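Local coordinates for iron-regulated ABC transporter siderophore-binding protein SirA (Staphylococcus aureus subsp. aureus, PDB 3MWF), which binds the iron(III) complex of the siderophore staphyloferrin B and probably hands it to an ABC transporter for uptake into the cell, at residues Val225-Pro230 / Val262-Asp267; Lys162-Asn167 / Met218-Ile223. All blocks are in the same frame, centred on the assembly; numbering follows the deposited sequence.

Contact 1: Val225-Pro230 / Val262-Asp267; sequences VVKSDP and VSDDLD
Val-225 N donates to Ser-263 O at 2.8 Å in a nearly straight bond (172°), pairing the end of strand 222-227 with the short parallel strand 262-263; beyond it the two chains part, and one water spans the gap, accepting from Lys-227 N and donating to Leu-266 O. Val-225 sets its two methyls against different neighbours. CG2, anti to the carbonyl carbon, meets Val-262 CG1 at 3.7 Å, while CG1, anti to the backbone N (chi1 173°), lies beside the carboxylate of Asp-264. A beta-branched residue suits this strand position, since one methyl can pack on the next strand while the other lies against the acid OD1. Leu-266 packs from its own side: its CG lies 3.4 Å from Val-225 O, and CD1 approaches Val-226 CG2. Strand 262-263 is one edge strand of the five-stranded mixed sheet in this lobe of the periplasmic-binding-protein fold, reached from strand 222-227 through helices and loops without a strand. On the more open side, Lys-227 bends at chi3 and chi4 to bring its ammonium between two acids. NZ lies 2.7 Å from Asp-265 OD1, which it approaches from above the carboxylate plane, and 3.3 Å from Asp-264 OD1; Glu-242 of helix 236-246 adds a third acid. Asp-264 OD1 also accepts from Asp-265 N (3.1 Å), on its anti side and tilted out of the carboxylate plane. The lysine probably offsets the repulsion among these acids. Asp-267 is N-cap of helix 268-273, its OD1 accepting from Ile-269 N.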
# COMPACT_ATOMS: atom_id res chain seq x y z
N VAL A 225 -2.85 8.96 11.78
CA VAL A 225 -3.56 9.86 10.86
C VAL A 225 -2.76 10.15 9.59
O VAL A 225 -1.62 10.61 9.67
CB VAL A 225 -3.91 11.19 11.58
CG1 VAL A 225 -4.51 12.21 10.62
CG2 VAL A 225 -4.89 10.93 12.72
N VAL A 226 -3.38 9.93 8.43
CA VAL A 226 -2.74 10.18 7.12
C VAL A 226 -3.55 11.21 6.36
O VAL A 226 -4.75 11.03 6.14
CB VAL A 226 -2.66 8.89 6.26
CG1 VAL A 226 -1.89 9.16 4.96
CG2 VAL A 226 -2.00 7.74 7.01
N LYS A 227 -2.91 12.32 5.98
CA LYS A 227 -3.58 13.35 5.17
C LYS A 227 -3.18 13.04 3.73
O LYS A 227 -2.00 13.11 3.39
CB LYS A 227 -3.09 14.74 5.58
CG LYS A 227 -3.76 15.22 6.87
CD LYS A 227 -3.24 16.61 7.29
CE LYS A 227 -1.88 16.53 7.94
NZ LYS A 227 -1.95 15.96 9.33
N SER A 228 -4.15 12.63 2.90
CA SER A 228 -3.82 12.17 1.55
C SER A 228 -5.03 12.19 0.66
O SER A 228 -6.07 11.62 1.00
CB SER A 228 -3.22 10.75 1.60
OG SER A 228 -2.86 10.29 0.30
N ASP A 229 -4.93 12.88 -0.47
CA ASP A 229 -5.95 12.81 -1.52
C ASP A 229 -5.28 13.27 -2.82
O ASP A 229 -5.36 14.47 -3.20
CB ASP A 229 -7.19 13.67 -1.17
CG ASP A 229 -8.37 13.41 -2.10
OD1 ASP A 229 -8.17 12.85 -3.20
OD2 ASP A 229 -9.51 13.83 -1.77
N PRO A 230 -4.59 12.33 -3.50
CA PRO A 230 -3.67 12.73 -4.58
C PRO A 230 -4.33 13.49 -5.69
O PRO A 230 -3.73 14.43 -6.25
CB PRO A 230 -3.18 11.39 -5.12
CG PRO A 230 -3.07 10.56 -3.84
CD PRO A 230 -4.36 10.93 -3.08
N VAL A 262 -2.23 9.75 19.42
CA VAL A 262 -2.53 9.95 17.99
C VAL A 262 -1.21 10.30 17.34
O VAL A 262 -0.48 11.18 17.84
CB VAL A 262 -3.59 11.08 17.77
CG1 VAL A 262 -3.87 11.29 16.29
CG2 VAL A 262 -4.90 10.75 18.47
N SER A 263 -0.86 9.57 16.27
CA SER A 263 0.30 9.95 15.45
C SER A 263 -0.17 10.71 14.23
O SER A 263 -0.88 10.15 13.39
CB SER A 263 1.10 8.73 15.01
OG SER A 263 1.66 8.02 16.10
N ASP A 264 0.21 11.98 14.16
CA ASP A 264 -0.28 12.91 13.18
C ASP A 264 0.78 13.10 12.11
O ASP A 264 1.90 12.67 12.30
CB ASP A 264 -0.53 14.27 13.87
CG ASP A 264 -1.80 14.91 13.41
OD1 ASP A 264 -2.25 14.59 12.28
OD2 ASP A 264 -2.36 15.72 14.20
N ASP A 265 0.43 13.75 11.02
CA ASP A 265 1.39 13.97 9.91
C ASP A 265 2.36 12.81 9.64
O ASP A 265 3.58 12.91 9.80
CB ASP A 265 2.16 15.27 10.11
CG ASP A 265 1.61 16.38 9.26
OD1 ASP A 265 0.58 16.96 9.66
OD2 ASP A 265 2.21 16.64 8.19
N LEU A 266 1.78 11.69 9.26
CA LEU A 266 2.54 10.56 8.80
C LEU A 266 2.79 10.77 7.32
O LEU A 266 2.00 11.45 6.67
CB LEU A 266 1.71 9.31 9.02
CG LEU A 266 1.35 9.07 10.49
CD1 LEU A 266 0.38 7.91 10.55
CD2 LEU A 266 2.61 8.76 11.28
N ASP A 267 3.86 10.19 6.79
CA ASP A 267 4.17 10.34 5.37
C ASP A 267 3.20 9.49 4.56
O ASP A 267 3.24 8.26 4.66
CB ASP A 267 5.60 9.88 5.10
CG ASP A 267 6.10 10.36 3.77
OD1 ASP A 267 5.40 10.22 2.74
OD2 ASP A 267 7.19 10.95 3.75
O HOH W 1 -0.20 12.78 6.43

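Contact 2: Lys162-Asn167 / Met218-Ile223; sequences KASVVN and MNADHI
Lys-162 O accepts from His-222 N at 3.2 Å, and His-222 O in turn accepts from Ser-164 N at the same distance, the alternation expected of parallel strands. The second carbonyl also lies close to Ala-163 CA in a CA-H...O contact. Lys-162 O takes a further, weak bond from Asp-221 N, while Lys-162 N is satisfied by a side chain: Asp-221 OD2 receives it at 2.8 Å, nearly straight (168°), on the anti side of the carboxylate, tilted out of its plane. An aspartate suits the place just before strand 222-227 because its short side chain reaches across to a backbone N of the neighbouring segment. These two strands, 163-168 and 222-227, lie next to each other inside the five-stranded mixed sheet of this lobe, and the chain between Met-218 and His-222 is the loop leading into the second. Ser-164 ties that loop down. Its OG sits between the backbone N and the carbonyl carbon (chi1 65°) and donates to Met-218 O at 2.7 Å, on a lone pair in the carbonyl plane. A small hydroxyl residue fits here, as OG is also only 3.4 Å from Ile-223 CG1. The methyl of Ala-220 packs on Lys-162 O, Ala-163 C and Ser-164 N, close enough that a small side chain suits the place. A water donates to both Ala-163 O and Asn-219 O, and the latter also accepts from Asn-193 ND2. Farther along, Val-166 CG2 touches Met-218 SD at 3.7 Å and Ile-223 CG2 at 3.8 Å; the methionine, extended beyond CG, crosses the valine at about a right angle, and Trp-251 packs on both partners.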
# COMPACT_ATOMS: atom_id res chain seq x y z
N LYS A 162 -5.24 -2.06 20.18
CA LYS A 162 -6.07 -1.79 19.01
C LYS A 162 -5.57 -0.53 18.28
O LYS A 162 -5.21 0.48 18.90
CB LYS A 162 -7.54 -1.66 19.41
CG LYS A 162 -8.13 -2.99 19.77
CD LYS A 162 -9.57 -2.84 20.26
CE LYS A 162 -9.66 -2.65 21.75
NZ LYS A 162 -11.08 -2.45 22.21
N ALA A 163 -5.57 -0.60 16.95
CA ALA A 163 -5.09 0.51 16.11
C ALA A 163 -6.15 0.83 15.07
O ALA A 163 -6.95 -0.03 14.69
CB ALA A 163 -3.77 0.11 15.39
N SER A 164 -6.18 2.09 14.64
CA SER A 164 -6.90 2.42 13.38
C SER A 164 -6.04 3.39 12.60
O SER A 164 -5.24 4.12 13.18
CB SER A 164 -8.29 3.00 13.64
OG SER A 164 -8.25 4.27 14.30
N VAL A 165 -6.21 3.36 11.28
CA VAL A 165 -5.51 4.24 10.37
C VAL A 165 -6.59 5.10 9.71
O VAL A 165 -7.45 4.59 8.96
CB VAL A 165 -4.73 3.42 9.30
CG1 VAL A 165 -4.03 4.38 8.30
CG2 VAL A 165 -3.70 2.52 10.01
N VAL A 166 -6.59 6.38 10.05
CA VAL A 166 -7.64 7.32 9.62
C VAL A 166 -7.02 8.23 8.58
O VAL A 166 -5.96 8.83 8.85
CB VAL A 166 -8.17 8.14 10.80
CG1 VAL A 166 -9.14 9.23 10.35
CG2 VAL A 166 -8.85 7.18 11.85
N ASN A 167 -7.69 8.33 7.44
CA ASN A 167 -7.19 9.14 6.30
C ASN A 167 -8.17 10.24 6.00
O ASN A 167 -9.32 9.99 5.57
CB ASN A 167 -6.99 8.19 5.11
CG ASN A 167 -6.93 8.89 3.73
OD1 ASN A 167 -7.51 8.37 2.77
ND2 ASN A 167 -6.24 10.04 3.63
N MET A 218 -13.74 4.46 14.34
CA MET A 218 -12.30 4.64 14.38
C MET A 218 -11.68 4.26 15.71
O MET A 218 -10.45 4.29 15.86
CB MET A 218 -11.99 6.14 14.16
CG MET A 218 -12.49 6.65 12.81
SD MET A 218 -12.21 8.44 12.79
CE MET A 218 -12.91 8.78 11.20
N ASN A 219 -12.51 3.97 16.72
CA ASN A 219 -11.96 3.85 18.07
C ASN A 219 -10.82 2.83 18.17
O ASN A 219 -10.88 1.76 17.57
CB ASN A 219 -13.04 3.51 19.11
CG ASN A 219 -12.59 3.87 20.52
OD1 ASN A 219 -11.82 4.83 20.72
ND2 ASN A 219 -13.01 3.07 21.50
N ALA A 220 -9.78 3.18 18.92
CA ALA A 220 -8.57 2.40 19.02
C ALA A 220 -7.76 2.93 20.20
O ALA A 220 -8.02 4.04 20.69
CB ALA A 220 -7.74 2.54 17.73
N ASP A 221 -6.82 2.12 20.67
CA ASP A 221 -5.82 2.58 21.66
C ASP A 221 -4.79 3.56 21.08
O ASP A 221 -4.28 4.42 21.80
CB ASP A 221 -5.11 1.39 22.26
CG ASP A 221 -6.08 0.40 22.88
OD1 ASP A 221 -7.00 0.85 23.59
OD2 ASP A 221 -5.93 -0.79 22.61
N HIS A 222 -4.50 3.42 19.79
CA HIS A 222 -3.65 4.38 19.08
C HIS A 222 -4.20 4.59 17.67
O HIS A 222 -4.60 3.62 17.00
CB HIS A 222 -2.22 3.85 18.99
CG HIS A 222 -1.22 4.91 18.66
ND1 HIS A 222 -0.43 5.51 19.63
CD2 HIS A 222 -0.93 5.54 17.50
CE1 HIS A 222 0.29 6.47 19.07
NE2 HIS A 222 0.02 6.49 17.77
N ILE A 223 -4.16 5.84 17.21
CA ILE A 223 -4.71 6.19 15.90
C ILE A 223 -3.62 6.83 15.06
O ILE A 223 -2.90 7.71 15.54
CB ILE A 223 -5.95 7.13 16.03
CG1 ILE A 223 -7.13 6.37 16.66
CG2 ILE A 223 -6.34 7.76 14.65
CD1 ILE A 223 -8.36 7.26 16.95
O HOH W 2 -9.48 -0.33 16.22

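How the contacts relate
Strand 222-227 serves both contacts: contact 2 joins its start to strand 163-168 on one side, and contact 1 joins its end to strand 262-263 on the other. Contact 2 is buried, and its polar groups are settled mostly by backbone bonds, a serine hydroxyl, one aspartate carboxylate and a water; contact 1 is partly buried and adds a charged cluster on its open side. The two meet directly. Val-226 N lies 2.8 Å from Val-166 O, a probable hydrogen bond continuing the strand pairing, and His-222 NE2 bonds to Ser-263 OG across the other seam. Contact 1 also runs on to Pro-230, which touches the bound siderophore, whereas contact 2 stands farther from it.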